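Local structure of 2-keto-3-deoxy-D-arabinonate dehydratase (Sulfolobus solfataricus, 2Q18) at the interface of chains A and B. The protein catalyses the dehydration of 2-dehydro-3-deoxy-D-arabinonate to 2,5-dioxopentanoate, a magnesium-dependent step on the way from D-arabinonate to 2-oxoglutarate. Residues are numbered along the deposited sequence; one frame, centred on the assembly and turned at random. Chains: chain A/B, 2-keto-3-deoxy-D-arabinonate dehydratase.

Contact 1: the interface of chains A and B. Residues chain A 77, 115-117, 183; chain B 117, 123, 179, 183.
Strand 114-119 of chain A meets the same strand of chain B, with helix 178-182 of chain B and the residue that follows it packed alongside. A:Phe117 and B:Phe117 stack face to face. Their planes are 7° apart and the ring centroids 4.1 Å. CE1 of each ring lies over the centre of the other, so the stack is slightly slipped. In both copies CG stands anti to the backbone N (chi1 -175°), which sends the two rings out from their strands toward each other. One edge of A:Phe117 is held within its own chain: its CD2 lies over the rim of the A:Trp77 indole, whose CE2 lies in the plane of the phenyl ring.

B:Ile183 fits beside this pair. Its CG2 methyl touches CH2 of A:Trp77 at 3.6 Å, on the benzene part of the indole. Its CD1 reaches CB of A:Phe117 at 4.0 Å. The twin contact brings A:Ile183 CD1 to B:Phe117 CB. The guanidinium of B:Arg123 comes to the same indole on an extended chain, with NH2 3.6 Å from A:Trp77 CZ2. The two planes are 56° apart, so this is no flat stack.

At the other end, the ring of B:Pro179 lies against the strand backbone. Its CB is 3.3 Å from the carbonyl O of A:Ile115, and its CG is 3.8 Å from A:Phe116 CB. No hydrogen bond crosses the patch, and contact rests mainly on carbon surfaces. An alanine in place of A:Phe117 would probably leave B:Phe117 without its stacking partner and open a gap beside the A:Trp77 indole.

The patch straddles the two-fold axis of the A-B pair within the FAH-family homotetramer. Both copies of strand 114-119 meet there, and strand 76-80 lends A:Trp77 to its flank.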
# COMPACT_ATOMS: atom_id res chain seq x y z
N TRP A 77 -8.75 22.46 14.59
CA TRP A 77 -8.58 23.88 14.85
C TRP A 77 -9.65 24.34 15.83
O TRP A 77 -10.72 23.72 15.95
CB TRP A 77 -8.70 24.68 13.55
CG TRP A 77 -7.57 24.47 12.58
CD1 TRP A 77 -7.37 23.40 11.76
CD2 TRP A 77 -6.49 25.38 12.31
NE1 TRP A 77 -6.24 23.58 11.00
CE2 TRP A 77 -5.68 24.79 11.32
CE3 TRP A 77 -6.14 26.65 12.81
CZ2 TRP A 77 -4.53 25.42 10.82
CZ3 TRP A 77 -5.00 27.27 12.32
CH2 TRP A 77 -4.21 26.65 11.33
N ILE A 115 -8.55 32.31 15.87
CA ILE A 115 -8.44 30.97 15.26
C ILE A 115 -7.08 30.41 15.66
O ILE A 115 -6.05 31.07 15.48
CB ILE A 115 -8.53 31.04 13.70
CG1 ILE A 115 -9.91 31.53 13.23
CG2 ILE A 115 -8.15 29.70 13.05
CD1 ILE A 115 -11.08 30.60 13.50
N PHE A 116 -7.06 29.20 16.22
CA PHE A 116 -5.81 28.55 16.60
C PHE A 116 -5.77 27.08 16.19
O PHE A 116 -6.81 26.45 16.03
CB PHE A 116 -5.54 28.71 18.11
CG PHE A 116 -6.63 28.14 18.99
CD1 PHE A 116 -6.57 26.81 19.43
CD2 PHE A 116 -7.70 28.93 19.39
CE1 PHE A 116 -7.58 26.28 20.24
CE2 PHE A 116 -8.72 28.40 20.20
CZ PHE A 116 -8.65 27.08 20.63
N PHE A 117 -4.57 26.55 16.00
CA PHE A 117 -4.40 25.12 15.75
C PHE A 117 -4.49 24.38 17.08
O PHE A 117 -3.81 24.73 18.04
CB PHE A 117 -3.04 24.84 15.08
CG PHE A 117 -2.85 23.40 14.67
CD1 PHE A 117 -2.14 22.52 15.48
CD2 PHE A 117 -3.38 22.93 13.46
CE1 PHE A 117 -1.96 21.18 15.10
CE2 PHE A 117 -3.20 21.60 13.08
CZ PHE A 117 -2.49 20.72 13.90
N ILE A 183 -1.93 22.32 23.01
CA ILE A 183 -1.46 21.24 22.12
C ILE A 183 -0.51 20.28 22.83
O ILE A 183 0.63 20.63 23.13
CB ILE A 183 -0.77 21.79 20.83
CG1 ILE A 183 -1.57 22.94 20.20
CG2 ILE A 183 -0.55 20.66 19.80
CD1 ILE A 183 -0.79 23.76 19.15
N PHE B 117 3.10 25.97 17.24
CA PHE B 117 2.99 25.13 16.06
C PHE B 117 3.08 26.02 14.82
O PHE B 117 2.36 27.01 14.71
CB PHE B 117 1.67 24.35 16.06
CG PHE B 117 1.55 23.35 14.93
CD1 PHE B 117 0.85 23.68 13.77
CD2 PHE B 117 2.12 22.09 15.03
CE1 PHE B 117 0.73 22.76 12.72
CE2 PHE B 117 2.01 21.16 13.99
CZ PHE B 117 1.31 21.50 12.83
N ARG B 123 2.12 22.82 4.07
CA ARG B 123 2.19 24.28 4.20
C ARG B 123 3.63 24.79 4.06
O ARG B 123 3.86 25.99 4.08
CB ARG B 123 1.57 24.74 5.52
CG ARG B 123 0.04 24.60 5.60
CD ARG B 123 -0.47 25.12 6.94
NE ARG B 123 -1.93 25.08 7.05
CZ ARG B 123 -2.64 24.04 7.48
NH1 ARG B 123 -2.03 22.92 7.84
NH2 ARG B 123 -3.97 24.11 7.53
N PRO B 179 -1.45 32.47 15.63
CA PRO B 179 -1.61 31.31 14.74
C PRO B 179 -1.95 31.69 13.29
O PRO B 179 -1.37 31.14 12.36
CB PRO B 179 -2.77 30.52 15.38
CG PRO B 179 -2.72 30.91 16.82
CD PRO B 179 -2.33 32.36 16.82
N ILE B 183 0.46 30.39 10.36
CA ILE B 183 0.06 29.11 9.75
C ILE B 183 -0.87 29.31 8.56
O ILE B 183 -2.04 29.69 8.72
CB ILE B 183 -0.63 28.15 10.79
CG1 ILE B 183 0.14 28.11 12.11
CG2 ILE B 183 -0.78 26.73 10.20
CD1 ILE B 183 -0.64 27.48 13.28

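Contact 2: the interface of chains A and B. Residues chain A 173-177; chain B 98, 103, 106-107, 110.
A:Asn174 reaches across to B:Ile103 at the first turn of helix 103-109 in this FAH-family enzyme. Its amide ND2 donates a hydrogen bond to the backbone carbonyl O of B:Ile103, 3.0 Å long. The bond is nearly straight, 167° at the hydrogen. The acceptor lies close to the plane of the asparagine amide, while the donor is tilted 15° from the carbonyl plane. CG of A:Asn174 is anti to its backbone N (chi1 -160°), which carries the amide away from the loop toward the partner helix.

The amide is wrapped by aliphatic groups of chain B. The CG2 methyl of B:Val107 lies 3.7 Å from A:Asn174 CG, its side chain crossing the asparagine at about a right angle. CB of B:Lys106 approaches ND2, and CB of B:Ile103 is 3.5 Å from OD1.

Around this polar centre the packing is apolar. A:Leu176 places its CD1 methyl 3.7 Å from the same B:Val107 CG2, and its CG sits near B:Ile103 CD1. A:Pro175 turns CG of its ring to the CG2 methyl of B:Ile103, also at 3.7 Å. B:Ile98 meets the proline tip to tip, and its CD1 lies 3.6 Å from the carbonyl O of A:Glu173. A:Tyr177 points its ring end at B:Val107, with the phenol OH against CB of B:Ala110 at the far end of the patch.

The second shell lies in chain A. The backbone N of A:Leu176 donates to OD1 of A:Asn174, at 3.0 Å. Both ends of the amide are therefore bonded, which fixes its rotation and turns NH2 toward B:Ile103. That backbone N belongs to 3-10 helix 175-177, which also presents A:Pro175, A:Leu176 and A:Tyr177. Helix 168-173 leads into A:Asn174. CB of its last residue, A:Glu173, lies in plane at an edge of the A:Tyr177 ring.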
# COMPACT_ATOMS: atom_id res chain seq x y z
N GLU A 173 -0.67 33.09 32.35
CA GLU A 173 0.72 33.48 32.55
C GLU A 173 1.24 34.38 31.41
O GLU A 173 1.93 35.37 31.65
CB GLU A 173 1.56 32.21 32.62
CG GLU A 173 2.59 32.15 33.70
CD GLU A 173 2.98 30.72 34.02
OE1 GLU A 173 2.22 30.05 34.75
OE2 GLU A 173 4.03 30.26 33.52
N ASN A 174 0.88 34.02 30.18
CA ASN A 174 1.28 34.76 28.97
C ASN A 174 0.50 34.22 27.78
O ASN A 174 0.47 33.00 27.58
CB ASN A 174 2.79 34.61 28.72
CG ASN A 174 3.36 35.70 27.82
OD1 ASN A 174 2.81 35.99 26.75
ND2 ASN A 174 4.47 36.29 28.24
N PRO A 175 -0.14 35.11 26.99
CA PRO A 175 -0.86 34.67 25.78
C PRO A 175 0.04 33.95 24.76
O PRO A 175 -0.46 33.21 23.92
CB PRO A 175 -1.39 35.98 25.18
CG PRO A 175 -0.57 37.07 25.82
CD PRO A 175 -0.25 36.56 27.19
N LEU A 176 1.35 34.17 24.87
CA LEU A 176 2.33 33.51 24.01
C LEU A 176 2.54 32.04 24.38
O LEU A 176 3.20 31.30 23.64
CB LEU A 176 3.66 34.27 24.01
CG LEU A 176 3.65 35.71 23.46
CD1 LEU A 176 5.04 36.32 23.57
CD2 LEU A 176 3.15 35.76 22.01
N TYR A 177 1.99 31.63 25.53
CA TYR A 177 2.04 30.23 25.96
C TYR A 177 0.80 29.44 25.53
O TYR A 177 0.67 28.25 25.84
CB TYR A 177 2.21 30.12 27.48
CG TYR A 177 3.50 30.67 28.04
CD1 TYR A 177 4.69 30.61 27.32
CD2 TYR A 177 3.53 31.23 29.32
CE1 TYR A 177 5.88 31.11 27.85
CE2 TYR A 177 4.72 31.73 29.86
CZ TYR A 177 5.89 31.67 29.12
OH TYR A 177 7.06 32.16 29.66
N ILE B 98 1.48 42.88 30.40
CA ILE B 98 1.00 42.33 31.65
C ILE B 98 1.66 43.09 32.79
O ILE B 98 2.89 43.06 32.94
CB ILE B 98 1.31 40.81 31.77
CG1 ILE B 98 0.64 40.04 30.63
CG2 ILE B 98 0.87 40.27 33.13
CD1 ILE B 98 1.21 38.65 30.39
N ILE B 103 4.44 41.41 26.85
CA ILE B 103 4.42 39.95 26.79
C ILE B 103 5.74 39.35 26.28
O ILE B 103 6.16 38.29 26.74
CB ILE B 103 3.22 39.42 25.95
CG1 ILE B 103 3.21 40.04 24.55
CG2 ILE B 103 1.91 39.69 26.69
CD1 ILE B 103 2.22 39.39 23.58
N LYS B 106 8.34 39.66 28.99
CA LYS B 106 7.98 38.62 29.96
C LYS B 106 8.56 37.24 29.63
O LYS B 106 9.23 36.65 30.47
CB LYS B 106 6.46 38.53 30.13
CG LYS B 106 5.92 39.42 31.23
CD LYS B 106 4.71 38.77 31.88
CE LYS B 106 4.57 39.21 33.33
NZ LYS B 106 3.62 38.34 34.07
N VAL B 107 8.30 36.76 28.42
CA VAL B 107 8.82 35.46 27.97
C VAL B 107 10.35 35.44 27.97
O VAL B 107 10.97 34.44 28.34
CB VAL B 107 8.30 35.05 26.56
CG1 VAL B 107 8.89 33.72 26.12
CG2 VAL B 107 6.79 34.95 26.56
N ALA B 110 11.34 34.89 31.50
CA ALA B 110 10.68 33.76 32.16
C ALA B 110 11.44 32.44 31.98
O ALA B 110 12.25 32.30 31.07
CB ALA B 110 9.25 33.62 31.67

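Contact 1 and contact 2 belong to one two-fold symmetric interface, and their centres are about 18 Å apart. They have no residue in common, but short stretches of chain join them. The 3-10 helix 175-177 of contact 2 runs directly into helix 178-182, whose twin in chain B takes part in contact 1. On the partner side, helix 103-109 precedes strand 114-119. Contact 1 straddles the two-fold axis; contact 2 lies further along that axis, a little to one side, with its twin across it. Along the axis the interface thus passes from an apolar stack to a pair of patches, each with a directed hydrogen bond, within the homotetramer.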